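Local coordinates for hydrazine synthase subunit alpha (Candidatus Kuenenia stuttgartiensis, PDB 5C2V), which takes part in hydrazine synthesis, condensing hydroxylamine with ammonia to give hydrazine within a haem c-containing multiprotein complex, at residues V29-F34 / I59-L64; L33-P38 / F80-Y85; Y337-P342 / D382-P387; M348-A353 / Y361-S366. All coordinates share one frame; numbering follows the deposited sequence.

Contact 1: residues V29-F34 / I59-L64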
# COMPACT_ATOMS: atom_id res chain seq x y z
N VAL D 29 5.73 -4.00 -45.68
CA VAL D 29 5.07 -2.76 -45.30
C VAL D 29 5.76 -1.55 -45.92
O VAL D 29 6.85 -1.16 -45.49
CB VAL D 29 5.05 -2.59 -43.76
CG1 VAL D 29 4.44 -1.24 -43.38
CG2 VAL D 29 4.29 -3.73 -43.11
N SER D 30 5.13 -0.95 -46.93
CA SER D 30 5.67 0.26 -47.55
C SER D 30 5.00 1.55 -47.09
O SER D 30 5.46 2.64 -47.45
CB SER D 30 5.57 0.14 -49.07
OG SER D 30 4.22 0.06 -49.49
N GLN D 31 3.94 1.45 -46.30
CA GLN D 31 3.14 2.63 -45.94
C GLN D 31 2.52 2.51 -44.55
O GLN D 31 2.20 1.41 -44.10
CB GLN D 31 2.04 2.87 -46.98
CG GLN D 31 2.53 3.39 -48.33
CD GLN D 31 1.40 3.74 -49.28
OE1 GLN D 31 0.22 3.57 -48.96
NE2 GLN D 31 1.75 4.22 -50.47
N ILE D 32 2.35 3.64 -43.88
CA ILE D 32 1.75 3.65 -42.54
C ILE D 32 0.71 4.76 -42.37
O ILE D 32 0.82 5.83 -42.97
CB ILE D 32 2.83 3.81 -41.44
CG1 ILE D 32 3.55 5.15 -41.57
CG2 ILE D 32 3.82 2.65 -41.48
CD1 ILE D 32 4.55 5.41 -40.47
N LEU D 33 -0.29 4.50 -41.54
CA LEU D 33 -1.29 5.50 -41.18
C LEU D 33 -1.05 5.97 -39.75
O LEU D 33 -0.77 5.15 -38.88
CB LEU D 33 -2.71 4.94 -41.32
CG LEU D 33 -3.27 4.66 -42.71
CD1 LEU D 33 -4.52 3.81 -42.61
CD2 LEU D 33 -3.58 5.97 -43.42
N PHE D 34 -1.17 7.27 -39.51
CA PHE D 34 -1.06 7.75 -38.13
C PHE D 34 -1.78 9.08 -37.89
O PHE D 34 -2.10 9.81 -38.83
CB PHE D 34 0.41 7.86 -37.71
CG PHE D 34 1.21 8.84 -38.52
CD1 PHE D 34 1.34 10.16 -38.12
CD2 PHE D 34 1.86 8.43 -39.68
CE1 PHE D 34 2.09 11.05 -38.86
CE2 PHE D 34 2.61 9.32 -40.42
CZ PHE D 34 2.72 10.64 -40.01
N ILE D 59 -5.88 12.56 -39.63
CA ILE D 59 -5.31 11.25 -39.90
C ILE D 59 -4.60 11.26 -41.24
O ILE D 59 -5.17 11.68 -42.25
CB ILE D 59 -6.39 10.15 -39.90
CG1 ILE D 59 -7.13 10.13 -38.56
CG2 ILE D 59 -5.77 8.79 -40.20
CD1 ILE D 59 -8.16 9.04 -38.46
N VAL D 60 -3.35 10.81 -41.25
CA VAL D 60 -2.53 10.91 -42.46
C VAL D 60 -1.87 9.60 -42.87
O VAL D 60 -1.64 8.70 -42.04
CB VAL D 60 -1.42 11.97 -42.28
CG1 VAL D 60 -2.03 13.36 -42.14
CG2 VAL D 60 -0.56 11.64 -41.08
N LEU D 61 -1.58 9.50 -44.16
CA LEU D 61 -0.90 8.35 -44.74
C LEU D 61 0.50 8.74 -45.20
O LEU D 61 0.68 9.76 -45.87
CB LEU D 61 -1.70 7.78 -45.92
CG LEU D 61 -1.07 6.64 -46.72
CD1 LEU D 61 -0.79 5.44 -45.83
CD2 LEU D 61 -1.97 6.24 -47.88
N PHE D 62 1.49 7.93 -44.84
CA PHE D 62 2.89 8.23 -45.11
C PHE D 62 3.61 7.05 -45.75
O PHE D 62 3.52 5.92 -45.26
CB PHE D 62 3.59 8.65 -43.82
CG PHE D 62 5.07 8.83 -43.96
CD1 PHE D 62 5.59 9.98 -44.53
CD2 PHE D 62 5.95 7.85 -43.51
CE1 PHE D 62 6.96 10.15 -44.65
CE2 PHE D 62 7.32 8.02 -43.63
CZ PHE D 62 7.82 9.17 -44.21
N ASP D 63 4.32 7.31 -46.84
CA ASP D 63 5.08 6.29 -47.54
C ASP D 63 6.52 6.25 -47.00
O ASP D 63 7.20 7.27 -46.96
CB ASP D 63 5.08 6.54 -49.04
CG ASP D 63 5.74 5.43 -49.83
OD1 ASP D 63 6.98 5.49 -50.01
OD2 ASP D 63 5.03 4.50 -50.27
N LEU D 64 6.96 5.06 -46.61
CA LEU D 64 8.26 4.90 -45.96
C LEU D 64 9.43 5.02 -46.94
O LEU D 64 10.58 5.12 -46.53
CB LEU D 64 8.33 3.56 -45.24
CG LEU D 64 7.17 3.24 -44.29
CD1 LEU D 64 7.39 1.90 -43.60
CD2 LEU D 64 7.00 4.35 -43.26

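Contact 2: residues L33-P38 / F80-Y85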
# COMPACT_ATOMS: atom_id res chain seq x y z
N LEU D 33 -0.29 4.50 -41.54
CA LEU D 33 -1.29 5.50 -41.18
C LEU D 33 -1.05 5.97 -39.75
O LEU D 33 -0.77 5.15 -38.88
CB LEU D 33 -2.71 4.94 -41.32
CG LEU D 33 -3.27 4.66 -42.71
CD1 LEU D 33 -4.52 3.81 -42.61
CD2 LEU D 33 -3.58 5.97 -43.42
N PHE D 34 -1.17 7.27 -39.51
CA PHE D 34 -1.06 7.75 -38.13
C PHE D 34 -1.78 9.08 -37.89
O PHE D 34 -2.10 9.81 -38.83
CB PHE D 34 0.41 7.86 -37.71
CG PHE D 34 1.21 8.84 -38.52
CD1 PHE D 34 1.34 10.16 -38.12
CD2 PHE D 34 1.86 8.43 -39.68
CE1 PHE D 34 2.09 11.05 -38.86
CE2 PHE D 34 2.61 9.32 -40.42
CZ PHE D 34 2.72 10.64 -40.01
N THR D 35 -2.01 9.37 -36.62
CA THR D 35 -2.73 10.57 -36.21
C THR D 35 -1.78 11.70 -35.82
O THR D 35 -0.81 11.49 -35.09
CB THR D 35 -3.66 10.28 -35.01
OG1 THR D 35 -4.53 9.19 -35.33
CG2 THR D 35 -4.49 11.51 -34.66
N GLN D 36 -2.06 12.89 -36.34
CA GLN D 36 -1.35 14.10 -35.96
C GLN D 36 -2.27 15.03 -35.18
O GLN D 36 -3.34 15.40 -35.67
CB GLN D 36 -0.79 14.82 -37.19
CG GLN D 36 0.32 14.07 -37.90
CD GLN D 36 0.87 14.84 -39.09
OE1 GLN D 36 0.15 15.61 -39.73
NE2 GLN D 36 2.15 14.65 -39.38
N SER D 37 -1.84 15.41 -33.98
CA SER D 37 -2.63 16.29 -33.14
C SER D 37 -1.88 17.59 -32.85
O SER D 37 -0.66 17.58 -32.76
CB SER D 37 -2.99 15.60 -31.82
OG SER D 37 -3.83 14.48 -32.05
N PRO D 38 -2.60 18.71 -32.73
CA PRO D 38 -1.94 19.97 -32.37
C PRO D 38 -1.28 19.84 -31.00
O PRO D 38 -1.82 19.11 -30.17
CB PRO D 38 -3.09 20.98 -32.34
CG PRO D 38 -4.19 20.35 -33.12
CD PRO D 38 -4.06 18.88 -32.90
N PHE D 80 -9.19 10.82 -35.60
CA PHE D 80 -8.19 10.05 -34.87
C PHE D 80 -8.57 8.57 -34.74
O PHE D 80 -9.59 8.14 -35.29
CB PHE D 80 -7.97 10.65 -33.48
CG PHE D 80 -9.22 10.74 -32.64
CD1 PHE D 80 -10.13 11.77 -32.83
CD2 PHE D 80 -9.48 9.80 -31.66
CE1 PHE D 80 -11.28 11.85 -32.07
CE2 PHE D 80 -10.62 9.88 -30.89
CZ PHE D 80 -11.53 10.90 -31.09
N ASP D 81 -7.75 7.82 -34.02
CA ASP D 81 -7.95 6.38 -33.79
C ASP D 81 -8.06 5.55 -35.08
O ASP D 81 -9.12 5.01 -35.37
CB ASP D 81 -9.19 6.15 -32.94
CG ASP D 81 -8.96 6.45 -31.47
OD1 ASP D 81 -7.79 6.38 -31.03
OD2 ASP D 81 -9.94 6.76 -30.76
N PRO D 82 -6.96 5.46 -35.84
CA PRO D 82 -6.96 4.64 -37.06
C PRO D 82 -6.95 3.14 -36.77
O PRO D 82 -6.21 2.70 -35.89
CB PRO D 82 -5.67 5.05 -37.78
CG PRO D 82 -5.15 6.26 -37.03
CD PRO D 82 -5.65 6.11 -35.64
N CYS D 83 -7.75 2.36 -37.49
CA CYS D 83 -7.64 0.90 -37.46
C CYS D 83 -7.82 0.33 -38.86
O CYS D 83 -8.86 0.52 -39.49
CB CYS D 83 -8.68 0.31 -36.51
SG CYS D 83 -8.48 -1.46 -36.20
N THR D 84 -6.81 -0.39 -39.35
CA THR D 84 -6.84 -0.90 -40.71
C THR D 84 -7.70 -2.15 -40.85
O THR D 84 -7.84 -2.93 -39.90
CB THR D 84 -5.42 -1.23 -41.23
OG1 THR D 84 -4.87 -2.33 -40.50
CG2 THR D 84 -4.50 -0.02 -41.07
N TYR D 85 -8.27 -2.34 -42.03
CA TYR D 85 -9.06 -3.54 -42.32
C TYR D 85 -8.12 -4.72 -42.55
O TYR D 85 -6.90 -4.57 -42.48
CB TYR D 85 -9.95 -3.30 -43.55
CG TYR D 85 -11.12 -4.27 -43.68
CD1 TYR D 85 -12.14 -4.29 -42.75
CD2 TYR D 85 -11.19 -5.14 -44.76
CE1 TYR D 85 -13.21 -5.16 -42.88
CE2 TYR D 85 -12.25 -6.02 -44.90
CZ TYR D 85 -13.26 -6.03 -43.95
OH TYR D 85 -14.32 -6.90 -44.09

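Contact 3: residues Y337-P342 / D382-P387. With CA (calcium ion), chain B.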
# COMPACT_ATOMS: atom_id res chain seq x y z
N TYR D 337 6.25 7.63 -23.76
CA TYR D 337 5.82 6.72 -24.81
C TYR D 337 4.30 6.60 -24.88
O TYR D 337 3.61 6.72 -23.86
CB TYR D 337 6.43 5.33 -24.60
CG TYR D 337 7.92 5.25 -24.82
CD1 TYR D 337 8.81 5.70 -23.85
CD2 TYR D 337 8.44 4.72 -25.99
CE1 TYR D 337 10.18 5.63 -24.05
CE2 TYR D 337 9.81 4.64 -26.19
CZ TYR D 337 10.67 5.10 -25.22
OH TYR D 337 12.03 5.02 -25.42
N ARG D 338 3.78 6.37 -26.08
CA ARG D 338 2.36 6.14 -26.28
C ARG D 338 2.12 5.37 -27.58
O ARG D 338 2.96 5.36 -28.48
CB ARG D 338 1.60 7.47 -26.30
CG ARG D 338 1.88 8.32 -27.53
CD ARG D 338 1.37 9.74 -27.38
NE ARG D 338 -0.08 9.81 -27.24
CZ ARG D 338 -0.77 10.95 -27.23
NH1 ARG D 338 -0.14 12.11 -27.36
NH2 ARG D 338 -2.09 10.92 -27.11
N SER D 339 0.96 4.72 -27.66
CA SER D 339 0.49 4.03 -28.86
C SER D 339 1.51 3.06 -29.47
O SER D 339 1.97 3.28 -30.59
CB SER D 339 0.08 5.05 -29.91
OG SER D 339 -0.84 5.99 -29.38
N PRO D 340 1.85 1.98 -28.75
CA PRO D 340 2.76 0.98 -29.32
C PRO D 340 2.05 0.08 -30.33
O PRO D 340 0.88 -0.24 -30.14
CB PRO D 340 3.20 0.18 -28.09
CG PRO D 340 2.03 0.26 -27.17
CD PRO D 340 1.41 1.61 -27.39
N TYR D 341 2.74 -0.31 -31.40
CA TYR D 341 2.14 -1.18 -32.41
C TYR D 341 3.07 -2.32 -32.84
O TYR D 341 3.88 -2.15 -33.75
CB TYR D 341 1.71 -0.38 -33.63
CG TYR D 341 0.58 -1.04 -34.38
CD1 TYR D 341 0.83 -2.04 -35.30
CD2 TYR D 341 -0.74 -0.69 -34.13
CE1 TYR D 341 -0.20 -2.66 -35.98
CE2 TYR D 341 -1.78 -1.31 -34.80
CZ TYR D 341 -1.50 -2.29 -35.72
OH TYR D 341 -2.53 -2.90 -36.39
N PRO D 342 2.95 -3.48 -32.19
CA PRO D 342 3.76 -4.66 -32.53
C PRO D 342 3.51 -5.15 -33.96
O PRO D 342 2.38 -5.06 -34.45
CB PRO D 342 3.31 -5.72 -31.51
CG PRO D 342 2.56 -4.97 -30.45
CD PRO D 342 1.96 -3.78 -31.14
N ASP D 382 2.79 13.34 -33.14
CA ASP D 382 2.62 12.26 -34.10
C ASP D 382 2.47 10.95 -33.35
O ASP D 382 3.44 10.44 -32.78
CB ASP D 382 3.81 12.22 -35.07
CG ASP D 382 4.08 13.57 -35.71
OD1 ASP D 382 3.15 14.14 -36.31
OD2 ASP D 382 5.23 14.07 -35.61
N HIS D 383 1.26 10.41 -33.33
CA HIS D 383 0.99 9.22 -32.54
C HIS D 383 -0.03 8.30 -33.20
O HIS D 383 -0.50 8.58 -34.30
CB HIS D 383 0.52 9.61 -31.13
CG HIS D 383 -0.86 10.20 -31.10
ND1 HIS D 383 -1.18 11.38 -31.73
CD2 HIS D 383 -1.99 9.78 -30.48
CE1 HIS D 383 -2.46 11.66 -31.52
NE2 HIS D 383 -2.97 10.70 -30.77
N GLN D 384 -0.34 7.21 -32.51
CA GLN D 384 -1.22 6.16 -33.03
C GLN D 384 -0.78 5.63 -34.40
O GLN D 384 -1.57 5.66 -35.35
CB GLN D 384 -2.66 6.67 -33.12
CG GLN D 384 -3.34 6.87 -31.78
CD GLN D 384 -4.74 7.41 -31.91
OE1 GLN D 384 -5.08 8.08 -32.89
NE2 GLN D 384 -5.59 7.12 -30.92
N PRO D 385 0.47 5.13 -34.51
CA PRO D 385 0.88 4.58 -35.80
C PRO D 385 0.15 3.28 -36.13
O PRO D 385 0.08 2.38 -35.28
CB PRO D 385 2.38 4.34 -35.62
CG PRO D 385 2.53 4.10 -34.16
CD PRO D 385 1.51 4.96 -33.48
N ALA D 386 -0.38 3.18 -37.34
CA ALA D 386 -1.07 1.97 -37.78
C ALA D 386 -0.61 1.59 -39.19
O ALA D 386 -1.21 2.01 -40.17
CB ALA D 386 -2.58 2.18 -37.75
N PRO D 387 0.46 0.78 -39.27
CA PRO D 387 1.05 0.38 -40.55
C PRO D 387 0.09 -0.44 -41.40
O PRO D 387 -0.74 -1.17 -40.85
CB PRO D 387 2.26 -0.45 -40.14
CG PRO D 387 1.89 -1.00 -38.80
CD PRO D 387 1.10 0.09 -38.14
CA CA B . 6.05 15.52 -33.83

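Contact 4: residues M348-A353 / Y361-S366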
# COMPACT_ATOMS: atom_id res chain seq x y z
N MET D 348 8.21 -3.22 -33.89
CA MET D 348 7.16 -2.43 -33.26
C MET D 348 7.30 -0.96 -33.61
O MET D 348 8.40 -0.42 -33.69
CB MET D 348 7.18 -2.63 -31.74
CG MET D 348 6.02 -1.98 -31.01
SD MET D 348 5.84 -2.57 -29.31
CE MET D 348 7.45 -2.18 -28.64
N LEU D 349 6.16 -0.30 -33.81
CA LEU D 349 6.13 1.14 -34.03
C LEU D 349 5.61 1.84 -32.78
O LEU D 349 4.54 1.50 -32.28
CB LEU D 349 5.27 1.50 -35.24
CG LEU D 349 5.89 1.32 -36.63
CD1 LEU D 349 4.85 1.54 -37.71
CD2 LEU D 349 7.06 2.26 -36.81
N VAL D 350 6.37 2.81 -32.28
CA VAL D 350 5.97 3.51 -31.07
C VAL D 350 5.90 5.02 -31.29
O VAL D 350 6.62 5.57 -32.12
CB VAL D 350 6.95 3.23 -29.91
CG1 VAL D 350 6.89 1.76 -29.52
CG2 VAL D 350 8.37 3.62 -30.29
N SER D 351 5.01 5.68 -30.56
CA SER D 351 5.00 7.13 -30.54
C SER D 351 5.80 7.60 -29.33
O SER D 351 5.54 7.20 -28.20
CB SER D 351 3.58 7.68 -30.50
OG SER D 351 3.59 9.10 -30.43
N TYR D 352 6.79 8.45 -29.59
CA TYR D 352 7.78 8.78 -28.58
C TYR D 352 8.09 10.27 -28.55
O TYR D 352 8.32 10.88 -29.60
CB TYR D 352 9.05 7.97 -28.83
CG TYR D 352 10.25 8.36 -28.00
CD1 TYR D 352 10.30 8.08 -26.64
CD2 TYR D 352 11.35 8.98 -28.58
CE1 TYR D 352 11.40 8.42 -25.88
CE2 TYR D 352 12.45 9.33 -27.82
CZ TYR D 352 12.47 9.04 -26.48
OH TYR D 352 13.57 9.39 -25.72
N ALA D 353 8.06 10.85 -27.36
CA ALA D 353 8.58 12.19 -27.17
C ALA D 353 9.71 12.15 -26.17
O ALA D 353 9.49 11.97 -24.97
CB ALA D 353 7.48 13.12 -26.70
N TYR D 361 8.47 6.32 -34.23
CA TYR D 361 9.80 5.72 -34.19
C TYR D 361 9.74 4.19 -34.22
O TYR D 361 8.80 3.59 -33.70
CB TYR D 361 10.56 6.17 -32.94
CG TYR D 361 10.79 7.66 -32.83
CD1 TYR D 361 9.82 8.50 -32.31
CD2 TYR D 361 11.99 8.22 -33.25
CE1 TYR D 361 10.03 9.86 -32.21
CE2 TYR D 361 12.21 9.59 -33.15
CZ TYR D 361 11.23 10.40 -32.63
OH TYR D 361 11.44 11.75 -32.53
N TRP D 362 10.74 3.58 -34.84
CA TRP D 362 10.93 2.14 -34.75
C TRP D 362 11.49 1.79 -33.38
O TRP D 362 12.48 2.38 -32.95
CB TRP D 362 11.88 1.63 -35.84
CG TRP D 362 11.27 1.58 -37.20
CD1 TRP D 362 11.59 2.36 -38.28
CD2 TRP D 362 10.23 0.70 -37.64
NE1 TRP D 362 10.81 2.02 -39.36
CE2 TRP D 362 9.97 1.00 -39.00
CE3 TRP D 362 9.49 -0.32 -37.03
CZ2 TRP D 362 9.00 0.33 -39.74
CZ3 TRP D 362 8.53 -0.98 -37.77
CH2 TRP D 362 8.30 -0.66 -39.11
N PHE D 363 10.86 0.85 -32.68
CA PHE D 363 11.30 0.51 -31.34
C PHE D 363 12.52 -0.42 -31.36
O PHE D 363 12.66 -1.24 -32.26
CB PHE D 363 10.17 -0.14 -30.54
CG PHE D 363 10.45 -0.24 -29.07
CD1 PHE D 363 10.23 0.84 -28.23
CD2 PHE D 363 10.94 -1.41 -28.52
CE1 PHE D 363 10.49 0.76 -26.88
CE2 PHE D 363 11.20 -1.51 -27.17
CZ PHE D 363 10.97 -0.42 -26.34
N ASN D 364 13.38 -0.27 -30.36
CA ASN D 364 14.55 -1.13 -30.21
C ASN D 364 14.46 -1.91 -28.91
O ASN D 364 14.48 -1.33 -27.82
CB ASN D 364 15.84 -0.31 -30.27
CG ASN D 364 17.08 -1.17 -30.45
OD1 ASN D 364 17.18 -2.27 -29.90
ND2 ASN D 364 18.04 -0.67 -31.22
N PHE D 365 14.38 -3.23 -29.02
CA PHE D 365 14.24 -4.09 -27.85
C PHE D 365 15.57 -4.33 -27.14
O PHE D 365 15.60 -4.64 -25.95
CB PHE D 365 13.61 -5.43 -28.24
CG PHE D 365 12.17 -5.32 -28.65
CD1 PHE D 365 11.83 -5.02 -29.96
CD2 PHE D 365 11.16 -5.50 -27.72
CE1 PHE D 365 10.50 -4.92 -30.34
CE2 PHE D 365 9.83 -5.39 -28.09
CZ PHE D 365 9.50 -5.10 -29.40
N SER D 366 16.67 -4.19 -27.87
CA SER D 366 17.99 -4.40 -27.29
C SER D 366 18.42 -3.20 -26.45
O SER D 366 19.21 -3.33 -25.52
CB SER D 366 19.02 -4.67 -28.39
OG SER D 366 19.14 -3.57 -29.27
O HOH W 1 10.96 -2.55 -34.12

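Contact 1: residues V29-F34 / I59-L64
Ile32 with Phe62, and Phe34 with Val60, form the hydrogen-bonded pairs of an antiparallel ladder. Ile32 N to Phe62 O, Phe62 N to Ile32 O, Phe34 N to Val60 O and Val60 N to Phe34 O all measure 2.9 Å, and Leu64 N to Ser30 O (3.0 Å) carries the ladder past the strand end.

Apolar contacts fill both sides of the sheet. Phe34 has CG between its backbone N and carbonyl carbon (chi1 62°); Val60 CG2 sits over one face of its ring, 3.6 Å from the centroid, while Phe62 CB comes to the ring edge, 3.6 Å from Phe34 CE2. Ile32 lies side by side with Phe62, and Leu64 crosses Ile32 at about a right angle, Leu64 CD2 to Ile32 CD1 being 3.9 Å. On the opposite side Leu33 CD2 rests on Leu61 CB at 3.6 Å.

The one polar side-chain link is weak: Gln31 NE2 to Asp63 OD2 at 3.3 Å, with amide and carboxylate planes 80° apart. Asp63 OD1 is occupied by the backbone N of Asn65 and of Thr66.

These are the two middle strands of a four-stranded antiparallel blade of the six-bladed beta-propeller.

Contact 2: residues L33-P38 / F80-Y85
Thr35 points its side chain at the strand 80-84 and divides its two branches between two partners. OG1, set beside the backbone N (chi1 -54°), reaches the Pro82 ring, where it lies 3.3 Å from Pro82 CD and 3.4 Å from Pro82 CG; the two side chains cross at a slant. CG2, anti to the backbone N, instead approaches Phe80, with Thr35 CG2 to Phe80 CB at 3.8 Å. Thr35 and Phe80 run side by side and point the same way, but it is the base of the phenylalanine that touches: its ring leads off from the contact, and Asp81 OD1 lies in the ring plane at its edge.

The strands run antiparallel, yet their axes stay 6.7 Å apart and no hydrogen bond joins them. This is the face-to-face packing of neighbouring blades in a beta-propeller: strand 31-37 belongs to one blade, and strand 76-84 is the innermost strand of the next.

The CB of Asp81 points away from segment 33-38, and its carboxylate makes a salt bridge with Arg126 and accepts from Ser127 N. Gln384, on the innermost strand beside Thr35, links the two blades, since its OE1 is hydrogen-bonded both to Thr35 OG1 and to Asp81 N. Farther along, Leu33 and Thr84 cross obliquely, methyl against methyl, with Leu33 CD1 4.1 Å from Thr84 CG2; the hydroxyl of Thr84 makes a weak hydrogen bond with Lys391 NZ.

Contact 3: residues Y337-P342 / D382-P387
Innermost strands of adjacent propeller blades, 336-342 and 381-387, run side by side here in nearly parallel directions, and Arg338 stacks on His383 at one end of the contact. The guanidinium and imidazole planes are 30° apart. His383 CD2 lies over one face of the guanidinium, 3.6 Å from Arg338 NH2, and the bend at chi3 (-63°) sets Arg338 NE 3.8 Å from His383 CD2. Asp44 forms a salt bridge with Arg338 NH1.

In the middle, Ser339 faces the Gln384-Pro385 step. Ser339 OG lies 3.6 Å from Gln384 CG and comes to the edge of the His383 ring, while Ser339 CB meets Pro385 CD at 3.8 Å. At the other end Pro387 CD sits over one face of the Tyr341 ring as a CH-pi contact, 3.9 Å from its centroid and 25° off the normal. Tyr341 CD2 also lies 3.4 Å from Pro385 O, and the phenol OH is hydrogen-bonded to Lys391 NZ.

Asp382 turns away from the neighbouring blade, and its OD2 binds the calcium ion at 2.4 Å; Asp376 OD2 and the carbonyls of Phe358, Asp377 and Trp380 are the other protein ligands.

Across the contact, then, the blades meet largely through flat faces and proline carbons, and the positive guanidinium against His383 would probably disfavour protonation of that imidazole.

Contact 4: residues M348-A353 / Y361-S366
Met348 sets its side chain beside that of Phe363, both pointing the same way, in the beta hairpin that forms the second and third strands of a propeller blade. Its CB lies 4.1 Å from Phe363 CB and equally far from Phe365 CZ. CG is anti to the backbone N and the chain runs out extended to SD, then bends at chi3 (57°) to bring CE back over a face of the Phe363 ring, 3.9 Å from the centroid. The same methyl touches the next aromatic along, with Met348 CE to Phe365 CZ at 3.6 Å.

On the other face of the sheet Leu349 CD2 stands almost squarely over the six-membered ring of Trp362, 3.5 Å from its centroid and 10° off the normal. Farther down the hairpin Tyr352 turns its edge to the face of Tyr361; the ring centroids are 5.5 Å apart and the planes at 85°.

Val350 and Tyr361 form a hydrogen-bonded pair, with bonds in both directions, and Phe363 N donates to Met348 O at 2.9 Å. Where the strands begin to part, a water takes over the pairing: it accepts from Met348 N at 2.8 Å and donates to Phe363 O at 2.8 Å.

From the N terminus, strand 31-37 opens contacts 1 and 2 together. Contact 1 closes first, when the chain returns as strand 58-63 within the same blade; contact 2 closes a longer loop, once strand 76-84 has begun the next blade. The chain then passes round the propeller before contact 3 opens at 336-342, the innermost strand of the last blade. Contact 4 is nested inside the loop that contact 3 closes, joining that blade's second and third strands. When 381-387 completes contact 3, it also pairs with strand 31-37, so chain segments from both ends of the propeller share one blade, the Velcro-like closure of the ring. Contacts 2 and 3 flank this closing blade.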